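Local structure of CopN (Chlamydia pneumoniae, 4NRH) at residues Gly36-Ile41 with Leu53-Lys57. The protein is a type III secretion regulator of the YopN/LcrE/InvE/MxiC family that, with the chaperone Scc3, probably acts as a gatekeeper directing translocator secretion. Residues are numbered along the deposited sequence; the frame is centred on the assembly and turned at random.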
ATOM      1  N   GLY A  36      13.560  33.540 -28.347  1.00 36.61           N
ATOM      2  CA  GLY A  36      12.845  33.726 -29.596  1.00 38.22           C
ATOM      3  C   GLY A  36      11.463  34.304 -29.364  1.00 43.88           C
ATOM      4  O   GLY A  36      10.997  35.153 -30.122  1.00 43.45           O
ATOM      5  N   LEU A  37      10.805  33.833 -28.308  1.00 44.91           N
ATOM      6  CA  LEU A  37       9.498  34.349 -27.921  1.00 36.69           C
ATOM      7  C   LEU A  37       9.620  35.789 -27.436  1.00 39.27           C
ATOM      8  O   LEU A  37       8.812  36.648 -27.791  1.00 42.94           O
ATOM      9  CB  LEU A  37       8.874  33.469 -26.835  1.00 27.32           C
ATOM     10  CG  LEU A  37       7.541  33.939 -26.250  1.00 34.96           C
ATOM     11  CD1 LEU A  37       6.506  34.131 -27.350  1.00 31.44           C
ATOM     12  CD2 LEU A  37       7.040  32.956 -25.200  1.00 32.30           C
ATOM     13  N   ARG A  38      10.638  36.037 -26.617  1.00 37.70           N
ATOM     14  CA  ARG A  38      10.922  37.372 -26.102  1.00 37.56           C
ATOM     15  C   ARG A  38      11.174  38.380 -27.218  1.00 39.31           C
ATOM     16  O   ARG A  38      10.684  39.509 -27.172  1.00 42.69           O
ATOM     17  CB  ARG A  38      12.132  37.325 -25.166  1.00 39.83           C
ATOM     18  CG  ARG A  38      12.525  38.673 -24.591  1.00 40.50           C
ATOM     19  CD  ARG A  38      13.951  38.642 -24.070  1.00 41.44           C
ATOM     20  NE  ARG A  38      14.909  38.402 -25.144  1.00 36.32           N
ATOM     21  CZ  ARG A  38      16.208  38.194 -24.956  1.00 45.10           C
ATOM     22  NH1 ARG A  38      16.713  38.191 -23.729  1.00 43.29           N
ATOM     23  NH2 ARG A  38      17.005  37.984 -25.996  1.00 41.00           N
ATOM     24  N   ASP A  39      11.941  37.964 -28.221  1.00 41.41           N
ATOM     25  CA  ASP A  39      12.310  38.842 -29.327  1.00 45.76           C
ATOM     26  C   ASP A  39      11.139  39.117 -30.267  1.00 43.66           C
ATOM     27  O   ASP A  39      11.164  40.081 -31.032  1.00 51.94           O
ATOM     28  CB  ASP A  39      13.476  38.237 -30.114  1.00 48.27           C
ATOM     29  CG  ASP A  39      14.749  38.147 -29.294  1.00 50.75           C
ATOM     30  OD1 ASP A  39      14.844  38.840 -28.259  1.00 48.68           O
ATOM     31  OD2 ASP A  39      15.653  37.377 -29.684  1.00 52.54           O
ATOM     32  N   ALA A  40      10.117  38.269 -30.208  1.00 41.89           N
ATOM     33  CA  ALA A  40       8.949  38.418 -31.068  1.00 37.58           C
ATOM     34  C   ALA A  40       7.933  39.389 -30.472  1.00 34.84           C
ATOM     35  O   ALA A  40       7.011  39.834 -31.156  1.00 41.07           O
ATOM     36  CB  ALA A  40       8.301  37.066 -31.319  1.00 34.03           C
ATOM     37  N   ILE A  41       8.109  39.715 -29.196  1.00 36.54           N
ATOM     38  CA  ILE A  41       7.178  40.590 -28.494  1.00 37.92           C
ATOM     39  C   ILE A  41       7.734  42.008 -28.389  1.00 41.21           C
ATOM     40  O   ILE A  41       8.763  42.237 -27.754  1.00 51.74           O
ATOM     41  CB  ILE A  41       6.863  40.060 -27.083  1.00 40.62           C
ATOM     42  CG1 ILE A  41       6.298  38.642 -27.164  1.00 39.15           C
ATOM     43  CG2 ILE A  41       5.887  40.981 -26.370  1.00 37.40           C
ATOM     44  CD1 ILE A  41       6.257  37.928 -25.836  1.00 37.33           C
ATOM     45  N   LEU A  53       0.896  35.309 -29.235  1.00 41.58           N
ATOM     46  CA  LEU A  53       2.247  34.885 -29.580  1.00 42.35           C
ATOM     47  C   LEU A  53       2.687  33.675 -28.758  1.00 46.23           C
ATOM     48  O   LEU A  53       3.448  32.834 -29.238  1.00 47.55           O
ATOM     49  CB  LEU A  53       3.232  36.041 -29.382  1.00 37.08           C
ATOM     50  CG  LEU A  53       3.227  37.119 -30.468  1.00 49.78           C
ATOM     51  CD1 LEU A  53       4.087  38.302 -30.056  1.00 53.98           C
ATOM     52  CD2 LEU A  53       3.700  36.546 -31.797  1.00 45.08           C
ATOM     53  N   VAL A  54       2.209  33.593 -27.519  1.00 43.08           N
ATOM     54  CA  VAL A  54       2.547  32.479 -26.637  1.00 38.42           C
ATOM     55  C   VAL A  54       1.941  31.158 -27.114  1.00 40.59           C
ATOM     56  O   VAL A  54       2.642  30.148 -27.196  1.00 42.04           O
ATOM     57  CB  VAL A  54       2.097  32.753 -25.187  1.00 40.07           C
ATOM     58  CG1 VAL A  54       2.258  31.506 -24.332  1.00 42.97           C
ATOM     59  CG2 VAL A  54       2.890  33.906 -24.595  1.00 36.87           C
ATOM     60  N   GLN A  55       0.647  31.165 -27.430  1.00 44.21           N
ATOM     61  CA  GLN A  55      -0.013  29.961 -27.936  1.00 53.31           C
ATOM     62  C   GLN A  55       0.606  29.522 -29.258  1.00 53.41           C
ATOM     63  O   GLN A  55       0.670  28.331 -29.564  1.00 52.63           O
ATOM     64  CB  GLN A  55      -1.519  30.183 -28.132  1.00 66.59           C
ATOM     65  CG  GLN A  55      -2.170  31.179 -27.189  1.00 74.34           C
ATOM     66  CD  GLN A  55      -2.302  30.664 -25.772  1.00 79.07           C
ATOM     67  OE1 GLN A  55      -2.243  29.459 -25.527  1.00 84.30           O
ATOM     68  NE2 GLN A  55      -2.494  31.578 -24.827  1.00 82.10           N
ATOM     69  N   GLU A  56       1.058  30.499 -30.036  1.00 57.07           N
ATOM     70  CA  GLU A  56       1.624  30.244 -31.355  1.00 52.93           C
ATOM     71  C   GLU A  56       2.960  29.508 -31.280  1.00 45.36           C
ATOM     72  O   GLU A  56       3.195  28.556 -32.024  1.00 49.39           O
ATOM     73  CB  GLU A  56       1.797  31.562 -32.113  1.00 58.56           C
ATOM     74  CG  GLU A  56       2.342  31.409 -33.522  1.00 68.85           C
ATOM     75  CD  GLU A  56       2.620  32.744 -34.184  1.00 82.02           C
ATOM     76  OE1 GLU A  56       2.141  33.776 -33.666  1.00 80.31           O
ATOM     77  OE2 GLU A  56       3.313  32.762 -35.222  1.00 89.23           O
ATOM     78  N   LYS A  57       3.830  29.952 -30.380  1.00 38.70           N
ATOM     79  CA  LYS A  57       5.184  29.415 -30.298  1.00 48.61           C
ATOM     80  C   LYS A  57       5.321  28.294 -29.273  1.00 51.72           C
ATOM     81  O   LYS A  57       6.250  27.490 -29.344  1.00 53.65           O
ATOM     82  CB  LYS A  57       6.176  30.536 -29.980  1.00 50.35           C
ATOM     83  CG  LYS A  57       6.254  31.602 -31.060  1.00 57.28           C
ATOM     84  CD  LYS A  57       7.330  32.630 -30.756  1.00 61.60           C
ATOM     85  CE  LYS A  57       7.498  33.599 -31.914  1.00 62.69           C
ATOM     86  NZ  LYS A  57       8.001  32.920 -33.140  1.00 60.16           N
TER
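Helices 31-40 and 47-57 form a helical hairpin within the HrpJ-like domain, and the apolar side chains L37 and L53, with the stem of K57, bring their C-terminal turns together. The two short helical segments run at 145°, nearer antiparallel than parallel, and their axes come within 10.6 Å. No hydrogen bond links them, so van der Waals packing carries the contact.

L37 meets the second helix with both of its methyls. Its CG lies opposite the backbone N (chi1 176°), which swings both methyl branches into the interface. L37 CD1 sits 3.8 Å from the carbonyl O of L53 and equally close to CD of K57. That oxygen is also the acceptor for the backbone N of K57, so the methyl packs beside a helix bond already made. The other branch, L37 CD2, meets CG2 of V54 at 4.3 Å.

K57 lays its aliphatic stem over the first helix. The chain is extended as far as CE, and K57 CE packs 3.6 Å from CB of A40. A bend at the last torsion (chi4 -65°) then turns NZ aside. The contact therefore uses the methylenes of the lysine rather than its charge.

L53 packs against the last residues of the first segment. L53 CD1 touches CG1 of I41 at 3.7 Å, and the two side chains run alongside one another with opposite headings. The same methyl, L53 CD1, lies 3.5 Å from the carbonyl O of A40. I41 thus packs its CG1 against the second helix.

Helix 61-74 packs against both segments, with L71 touching L37 and I41, and Q64 against V54. Helix 80-97 adds L82 beside I41.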